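Local structure of kallikrein-10 (Homo sapiens, 5LPE) at residues A30-D35 with R112-P117; T70-V75 with L98-R103. The protein is a secreted kallikrein-family serine protease, zymogen-like and inhibited by zinc, with a tumour-suppressor role in breast and prostate cancer. All blocks are in the same frame, centred on the assembly; numbering follows the deposited sequence.

Contact 1 (A30-D35 with R112-P117)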
ATOM      1  N   ALA A  30      -5.873  -3.569  -1.467  1.00 31.44           N
ATOM      2  CA  ALA A  30      -4.591  -3.982  -1.998  1.00 26.45           C
ATOM      3  C   ALA A  30      -3.623  -4.163  -0.840  1.00 25.14           C
ATOM      4  O   ALA A  30      -3.932  -3.866   0.316  1.00 22.56           O
ATOM      5  CB  ALA A  30      -4.076  -2.964  -3.015  1.00 25.69           C
ATOM      6  N   GLY A  31      -2.434  -4.648  -1.168  1.00 27.70           N
ATOM      7  CA  GLY A  31      -1.431  -4.984  -0.168  1.00 23.85           C
ATOM      8  C   GLY A  31      -0.117  -5.235  -0.868  1.00 25.43           C
ATOM      9  O   GLY A  31      -0.045  -5.311  -2.097  1.00 30.74           O
ATOM     10  N   VAL A  32       0.935  -5.353  -0.079  1.00 23.84           N
ATOM     11  CA  VAL A  32       2.244  -5.604  -0.656  1.00 23.64           C
ATOM     12  C   VAL A  32       2.809  -6.892  -0.094  1.00 19.32           C
ATOM     13  O   VAL A  32       2.628  -7.215   1.079  1.00 16.56           O
ATOM     14  CB  VAL A  32       3.218  -4.448  -0.391  1.00 22.80           C
ATOM     15  CG1 VAL A  32       4.242  -4.385  -1.507  1.00 26.00           C
ATOM     16  CG2 VAL A  32       2.467  -3.193  -0.293  1.00 21.56           C
ATOM     17  N   LEU A  33       3.572  -7.581  -0.921  1.00 20.40           N
ATOM     18  CA  LEU A  33       4.287  -8.768  -0.486  1.00 22.22           C
ATOM     19  C   LEU A  33       5.621  -8.291   0.064  1.00 24.12           C
ATOM     20  O   LEU A  33       6.481  -7.818  -0.683  1.00 29.05           O
ATOM     21  CB  LEU A  33       4.487  -9.730  -1.651  1.00 20.24           C
ATOM     22  CG  LEU A  33       4.955 -11.123  -1.261  1.00 24.07           C
ATOM     23  CD1 LEU A  33       3.784 -11.848  -0.632  1.00 26.11           C
ATOM     24  CD2 LEU A  33       5.464 -11.862  -2.475  1.00 25.81           C
ATOM     25  N   VAL A  34       5.769  -8.359   1.378  1.00 18.84           N
ATOM     26  CA  VAL A  34       7.006  -7.967   2.023  1.00 16.18           C
ATOM     27  C   VAL A  34       7.851  -9.168   2.412  1.00 22.87           C
ATOM     28  O   VAL A  34       8.988  -8.992   2.884  1.00 28.01           O
ATOM     29  CB  VAL A  34       6.677  -7.082   3.245  1.00 24.37           C
ATOM     30  CG1 VAL A  34       5.949  -5.840   2.775  1.00 16.39           C
ATOM     31  CG2 VAL A  34       5.769  -7.831   4.226  1.00 18.42           C
ATOM     32  N   ASP A  35       7.322 -10.374   2.247  1.00 20.67           N
ATOM     33  CA  ASP A  35       7.983 -11.621   2.570  1.00 18.22           C
ATOM     34  C   ASP A  35       7.212 -12.712   1.850  1.00 26.72           C
ATOM     35  O   ASP A  35       6.041 -12.533   1.520  1.00 26.13           O
ATOM     36  CB  ASP A  35       8.002 -11.856   4.080  1.00 24.91           C
ATOM     37  CG  ASP A  35       8.654 -13.148   4.447  1.00 28.96           C
ATOM     38  OD1 ASP A  35       9.888 -13.196   4.377  1.00 32.87           O
ATOM     39  OD2 ASP A  35       7.939 -14.111   4.788  1.00 34.05           O
ATOM     40  N   ARG A 112       7.583 -11.468  -6.421  1.00 28.65           N
ATOM     41  CA  ARG A 112       8.675 -11.282  -5.477  1.00 29.09           C
ATOM     42  C   ARG A 112       8.223 -10.368  -4.350  1.00 29.02           C
ATOM     43  O   ARG A 112       7.340  -9.527  -4.516  1.00 28.51           O
ATOM     44  CB  ARG A 112       9.926 -10.644  -6.109  1.00 31.36           C
ATOM     45  CG  ARG A 112      10.624 -11.398  -7.205  1.00 35.89           C
ATOM     46  CD  ARG A 112      10.866 -10.522  -8.438  1.00 37.24           C
ATOM     47  NE  ARG A 112      11.380  -9.190  -8.116  1.00 38.71           N
ATOM     48  CZ  ARG A 112      11.664  -8.256  -9.027  1.00 43.88           C
ATOM     49  NH1 ARG A 112      11.498  -8.501 -10.323  1.00 35.15           N
ATOM     50  NH2 ARG A 112      12.120  -7.069  -8.642  1.00 49.94           N
ATOM     51  N   ALA A 113       8.892 -10.476  -3.216  1.00 30.53           N
ATOM     52  CA  ALA A 113       8.679  -9.455  -2.207  1.00 25.43           C
ATOM     53  C   ALA A 113       9.251  -8.109  -2.677  1.00 28.84           C
ATOM     54  O   ALA A 113      10.119  -8.035  -3.554  1.00 22.24           O
ATOM     55  CB  ALA A 113       9.298  -9.873  -0.870  1.00 21.34           C
ATOM     56  N   LEU A 114       8.723  -7.031  -2.083  1.00 29.93           N
ATOM     57  CA  LEU A 114       9.214  -5.662  -2.238  1.00 28.19           C
ATOM     58  C   LEU A 114      10.160  -5.326  -1.085  1.00 29.40           C
ATOM     59  O   LEU A 114       9.783  -5.453   0.087  1.00 26.49           O
ATOM     60  CB  LEU A 114       8.044  -4.669  -2.284  1.00 26.64           C
ATOM     61  CG  LEU A 114       8.023  -3.391  -3.139  1.00 31.49           C
ATOM     62  CD1 LEU A 114       7.063  -2.399  -2.495  1.00 24.79           C
ATOM     63  CD2 LEU A 114       9.384  -2.789  -3.473  1.00 29.78           C
ATOM     64  N   GLN A 115      11.392  -4.937  -1.424  1.00 29.74           N
ATOM     65  CA  GLN A 115      12.347  -4.525  -0.412  1.00 27.07           C
ATOM     66  C   GLN A 115      11.714  -3.465   0.490  1.00 27.22           C
ATOM     67  O   GLN A 115      11.127  -2.499   0.006  1.00 31.18           O
ATOM     68  CB  GLN A 115      13.603  -3.981  -1.096  1.00 33.91           C
ATOM     69  CG  GLN A 115      14.753  -3.633  -0.161  1.00 37.07           C
ATOM     70  CD  GLN A 115      15.901  -2.998  -0.901  1.00 49.05           C
ATOM     71  OE1 GLN A 115      17.070  -3.225  -0.573  1.00 60.08           O
ATOM     72  NE2 GLN A 115      15.579  -2.176  -1.900  1.00 41.92           N
ATOM     73  N   LEU A 116      11.797  -3.681   1.801  1.00 30.89           N
ATOM     74  CA  LEU A 116      11.349  -2.731   2.808  1.00 29.96           C
ATOM     75  C   LEU A 116      12.266  -1.503   2.873  1.00 34.54           C
ATOM     76  O   LEU A 116      13.427  -1.564   2.474  1.00 34.61           O
ATOM     77  CB  LEU A 116      11.295  -3.441   4.153  1.00 30.37           C
ATOM     78  CG  LEU A 116      10.198  -4.487   4.288  1.00 27.13           C
ATOM     79  CD1 LEU A 116      10.505  -5.441   5.423  1.00 17.28           C
ATOM     80  CD2 LEU A 116       8.843  -3.791   4.438  1.00 26.38           C
ATOM     81  N   PRO A 117      11.764  -0.364   3.358  1.00 32.73           N
ATOM     82  CA  PRO A 117      12.613   0.836   3.416  1.00 31.14           C
ATOM     83  C   PRO A 117      13.744   0.647   4.413  1.00 28.47           C
ATOM     84  O   PRO A 117      13.525   0.189   5.536  1.00 32.61           O
ATOM     85  CB  PRO A 117      11.645   1.942   3.871  1.00 23.79           C
ATOM     86  CG  PRO A 117      10.644   1.242   4.657  1.00 23.31           C
ATOM     87  CD  PRO A 117      10.448  -0.119   3.969  1.00 24.90           C
TER
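The interdomain connection of the chymotrypsin fold crosses a barrel strand here: R112-P117 belongs to the loop that leaves the first beta barrel for the second, and it runs almost square, at 95°, to the turning end of strand 26-35. V34 and D35 both lie opposite W38, a classic beta bulge, and at V34 the chain turns a corner.

Two apolar pairs form along the loop. V32 holds CG1 anti to its backbone N, which sets that methyl against L114 CD1 at 3.6 Å; the two side chains cross obliquely. They share a setting, since V32 also touches L197, I200 and P190, and L114 touches L197 and V192, so this pair sits where the two barrels meet. V34, whose CB leaves across the loop rather than at it, has CG1 anti to the carbonyl carbon, 3.9 Å from L116 CD2, again in an oblique crossing. L116 in turn packs on M224 and N228 of helix 224-230. L33 reaches the other way: CG anti to the backbone N (chi1 -168°) carries CD2 back to the R112 peptide, where this methyl lies 3.6 Å from R112 O.

Between these side chains, A113 lays its methyl alongside the bulge, CB 3.7 Å from V34 C. D35 points away from the loop and spends OD2 on S37 N. A single backbone bond ties loop to strand: L114 N donates to L33 O at 2.8 Å, almost along the C=O axis (170°).

Contact 2 (T70-V75 with L98-R103)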
ATOM      1  N   THR A  70      -5.082 -16.045   4.053  1.00 33.28           N
ATOM      2  CA  THR A  70      -4.396 -15.538   5.218  1.00 33.72           C
ATOM      3  C   THR A  70      -4.847 -16.314   6.451  1.00 32.99           C
ATOM      4  O   THR A  70      -5.954 -16.859   6.506  1.00 37.20           O
ATOM      5  CB  THR A  70      -4.621 -14.025   5.353  1.00 25.99           C
ATOM      6  OG1 THR A  70      -6.008 -13.757   5.499  1.00 24.68           O
ATOM      7  CG2 THR A  70      -4.158 -13.338   4.085  1.00 24.58           C
ATOM      8  N   THR A  71      -3.924 -16.467   7.391  1.00 29.17           N
ATOM      9  CA  THR A  71      -4.240 -17.007   8.704  1.00 28.52           C
ATOM     10  C   THR A  71      -3.996 -15.938   9.759  1.00 28.85           C
ATOM     11  O   THR A  71      -4.948 -15.345  10.269  1.00 29.34           O
ATOM     12  CB  THR A  71      -3.408 -18.258   8.976  1.00 34.86           C
ATOM     13  OG1 THR A  71      -2.036 -17.977   8.667  1.00 37.58           O
ATOM     14  CG2 THR A  71      -3.878 -19.401   8.105  1.00 35.50           C
ATOM     15  N   ARG A  72      -2.739 -15.646  10.075  1.00 32.30           N
ATOM     16  CA  ARG A  72      -2.449 -14.611  11.056  1.00 25.49           C
ATOM     17  C   ARG A  72      -2.674 -13.245  10.440  1.00 21.72           C
ATOM     18  O   ARG A  72      -2.271 -12.983   9.300  1.00 25.49           O
ATOM     19  CB  ARG A  72      -1.021 -14.743  11.575  1.00 24.84           C
ATOM     20  CG  ARG A  72      -0.781 -16.035  12.345  1.00 26.53           C
ATOM     21  CD  ARG A  72       0.571 -16.008  12.983  1.00 26.26           C
ATOM     22  NE  ARG A  72       0.671 -14.944  13.966  1.00 23.14           N
ATOM     23  CZ  ARG A  72       1.824 -14.407  14.352  1.00 30.14           C
ATOM     24  NH1 ARG A  72       2.965 -14.841  13.821  1.00 25.78           N
ATOM     25  NH2 ARG A  72       1.836 -13.438  15.267  1.00 30.83           N
ATOM     26  N   SER A  73      -3.388 -12.397  11.165  1.00 24.29           N
ATOM     27  CA  SER A  73      -3.567 -11.006  10.772  1.00 26.70           C
ATOM     28  C   SER A  73      -3.220 -10.145  11.971  1.00 26.55           C
ATOM     29  O   SER A  73      -4.019 -10.037  12.907  1.00 26.30           O
ATOM     30  CB  SER A  73      -4.997 -10.759  10.343  1.00 26.03           C
ATOM     31  OG  SER A  73      -5.826 -11.013  11.453  1.00 33.08           O
ATOM     32  N   VAL A  74      -2.083  -9.468  11.907  1.00 22.89           N
ATOM     33  CA  VAL A  74      -1.569  -8.715  13.039  1.00 25.33           C
ATOM     34  C   VAL A  74      -1.778  -7.237  12.734  1.00 26.39           C
ATOM     35  O   VAL A  74      -1.125  -6.653  11.860  1.00 26.64           O
ATOM     36  CB  VAL A  74      -0.101  -9.052  13.322  1.00 27.36           C
ATOM     37  CG1 VAL A  74       0.407  -8.265  14.514  1.00 27.79           C
ATOM     38  CG2 VAL A  74       0.030 -10.543  13.586  1.00 26.85           C
ATOM     39  N   VAL A  75      -2.711  -6.648  13.433  1.00 26.95           N
ATOM     40  CA  VAL A  75      -2.954  -5.225  13.324  1.00 24.03           C
ATOM     41  C   VAL A  75      -1.969  -4.521  14.233  1.00 24.59           C
ATOM     42  O   VAL A  75      -1.617  -5.044  15.297  1.00 29.15           O
ATOM     43  CB  VAL A  75      -4.415  -4.918  13.687  1.00 24.98           C
ATOM     44  CG1 VAL A  75      -4.617  -3.434  13.875  1.00 34.15           C
ATOM     45  CG2 VAL A  75      -5.338  -5.465  12.615  1.00 20.61           C
ATOM     46  N   LEU A  98      -0.481  -6.755   9.158  1.00 21.46           N
ATOM     47  CA  LEU A  98       0.330  -7.772   8.514  1.00 20.03           C
ATOM     48  C   LEU A  98      -0.525  -9.018   8.349  1.00 22.53           C
ATOM     49  O   LEU A  98      -1.105  -9.518   9.322  1.00 24.72           O
ATOM     50  CB  LEU A  98       1.619  -8.038   9.299  1.00 20.46           C
ATOM     51  CG  LEU A  98       2.652  -6.956   8.948  1.00 18.94           C
ATOM     52  CD1 LEU A  98       3.749  -6.817   9.971  1.00 19.25           C
ATOM     53  CD2 LEU A  98       3.239  -7.219   7.558  1.00 20.21           C
ATOM     54  N   LEU A  99      -0.652  -9.471   7.107  1.00 23.04           N
ATOM     55  CA  LEU A  99      -1.397 -10.673   6.763  1.00 22.68           C
ATOM     56  C   LEU A  99      -0.415 -11.811   6.530  1.00 25.00           C
ATOM     57  O   LEU A  99       0.500 -11.689   5.706  1.00 24.76           O
ATOM     58  CB  LEU A  99      -2.249 -10.439   5.517  1.00 19.88           C
ATOM     59  CG  LEU A  99      -3.440  -9.511   5.753  1.00 22.99           C
ATOM     60  CD1 LEU A  99      -4.551  -9.805   4.782  1.00 20.24           C
ATOM     61  CD2 LEU A  99      -3.963  -9.619   7.176  1.00 25.99           C
ATOM     62  N   LYS A 100      -0.598 -12.914   7.244  1.00 23.85           N
ATOM     63  CA  LYS A 100       0.233 -14.080   7.003  1.00 26.85           C
ATOM     64  C   LYS A 100      -0.435 -14.997   5.984  1.00 27.59           C
ATOM     65  O   LYS A 100      -1.615 -15.325   6.118  1.00 28.26           O
ATOM     66  CB  LYS A 100       0.513 -14.836   8.295  1.00 26.69           C
ATOM     67  CG  LYS A 100       1.652 -15.832   8.124  1.00 28.54           C
ATOM     68  CD  LYS A 100       1.421 -17.068   8.944  1.00 31.78           C
ATOM     69  CE  LYS A 100       2.737 -17.668   9.379  1.00 33.19           C
ATOM     70  NZ  LYS A 100       3.677 -17.715   8.250  1.00 39.70           N
ATOM     71  N   LEU A 101       0.317 -15.410   4.969  1.00 25.86           N
ATOM     72  CA  LEU A 101      -0.213 -16.342   3.978  1.00 31.26           C
ATOM     73  C   LEU A 101      -0.181 -17.781   4.500  1.00 30.20           C
ATOM     74  O   LEU A 101       0.779 -18.212   5.149  1.00 29.88           O
ATOM     75  CB  LEU A 101       0.566 -16.238   2.663  1.00 29.39           C
ATOM     76  CG  LEU A 101       0.623 -14.865   1.986  1.00 32.02           C
ATOM     77  CD1 LEU A 101       1.192 -14.955   0.564  1.00 26.67           C
ATOM     78  CD2 LEU A 101      -0.743 -14.200   1.991  1.00 25.51           C
ATOM     79  N   ALA A 102      -1.259 -18.515   4.224  1.00 33.53           N
ATOM     80  CA  ALA A 102      -1.353 -19.903   4.661  1.00 36.92           C
ATOM     81  C   ALA A 102      -0.126 -20.676   4.221  1.00 35.99           C
ATOM     82  O   ALA A 102       0.581 -21.266   5.041  1.00 34.84           O
ATOM     83  CB  ALA A 102      -2.629 -20.537   4.105  1.00 30.95           C
ATOM     84  N   ARG A 103       0.177 -20.623   2.930  1.00 37.96           N
ATOM     85  CA  ARG A 103       1.340 -21.260   2.351  1.00 44.60           C
ATOM     86  C   ARG A 103       2.252 -20.208   1.723  1.00 40.56           C
ATOM     87  O   ARG A 103       1.766 -19.211   1.167  1.00 34.58           O
ATOM     88  CB  ARG A 103       0.924 -22.292   1.291  1.00 45.02           C
ATOM     89  CG  ARG A 103      -0.069 -23.331   1.800  1.00 47.27           C
ATOM     90  CD  ARG A 103      -0.445 -24.350   0.723  1.00 52.33           C
ATOM     91  NE  ARG A 103      -1.501 -23.897  -0.188  1.00 49.56           N
ATOM     92  CZ  ARG A 103      -1.324 -23.663  -1.486  1.00 45.29           C
ATOM     93  NH1 ARG A 103      -0.128 -23.832  -2.046  1.00 42.77           N
ATOM     94  NH2 ARG A 103      -2.344 -23.269  -2.233  1.00 38.73           N
TER
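K100 O is the best-held polar atom of this strand pair, gripped by one hydrogen bond and one CA-H contact: T71 N, in the carbonyl plane, and T70 CA both lie 2.9 Å from it. L98 O and R72 O have the same pair of contacts. V74 N and the CA of S73 share the first, while K100 N bonds the second at 2.7 Å, close to straight (170° at the hydrogen), beside a longer CA-H contact from L99. The fourth bond, L98 N to V74 O, differs in that its donor stands 30° out of the carbonyl plane.

These are adjacent antiparallel strands of the first barrel of the trypsin-like fold, and a beta bulge shifts their register by one between T70 and S73. On one face S73 CB meets L99 CD2 at 3.5 Å, and S73 OG turns to K48 NZ. T70 comes in obliquely on the other branch of the same leucine, CG2 to L99 CD1 at 3.6 Å, with its OG1 bonded to L50 O. V74 and L98 occupy the opposite face and both touch W226 of helix 224-230.

K100 meets the bulge with its aliphatic portion. Its CB lies 3.6 Å from R72 CB, and its CD runs beside T71 OG1, the two chains pointing the same way. The backbone therefore supplies the cohesion, and the side chains add mainly van der Waals contact; R72 NH1 and K100 NZ, 6.3 Å apart, carry like charges that would mildly repel rather than bind.

In the fold
Both contacts involve the first barrel, but at different depths. Contact 1 is centred about 9 Å from the middle of the chain and joins that barrel to the linker running on to the second; contact 2 lies about 16 Å out and holds two neighbouring strands of the barrel itself, with its charged residues toward the surface. The chemistry follows: mostly aliphatic contact with one backbone bond in the first, four backbone bonds across a bulged antiparallel pair in the second. Strand 38-41 lies between strands 26-35 and 97-101. The contacts touch directly, L33 CD1 packing on L101 CD1 and V34 CG2 on L98 CD2, both at 4.2 Å.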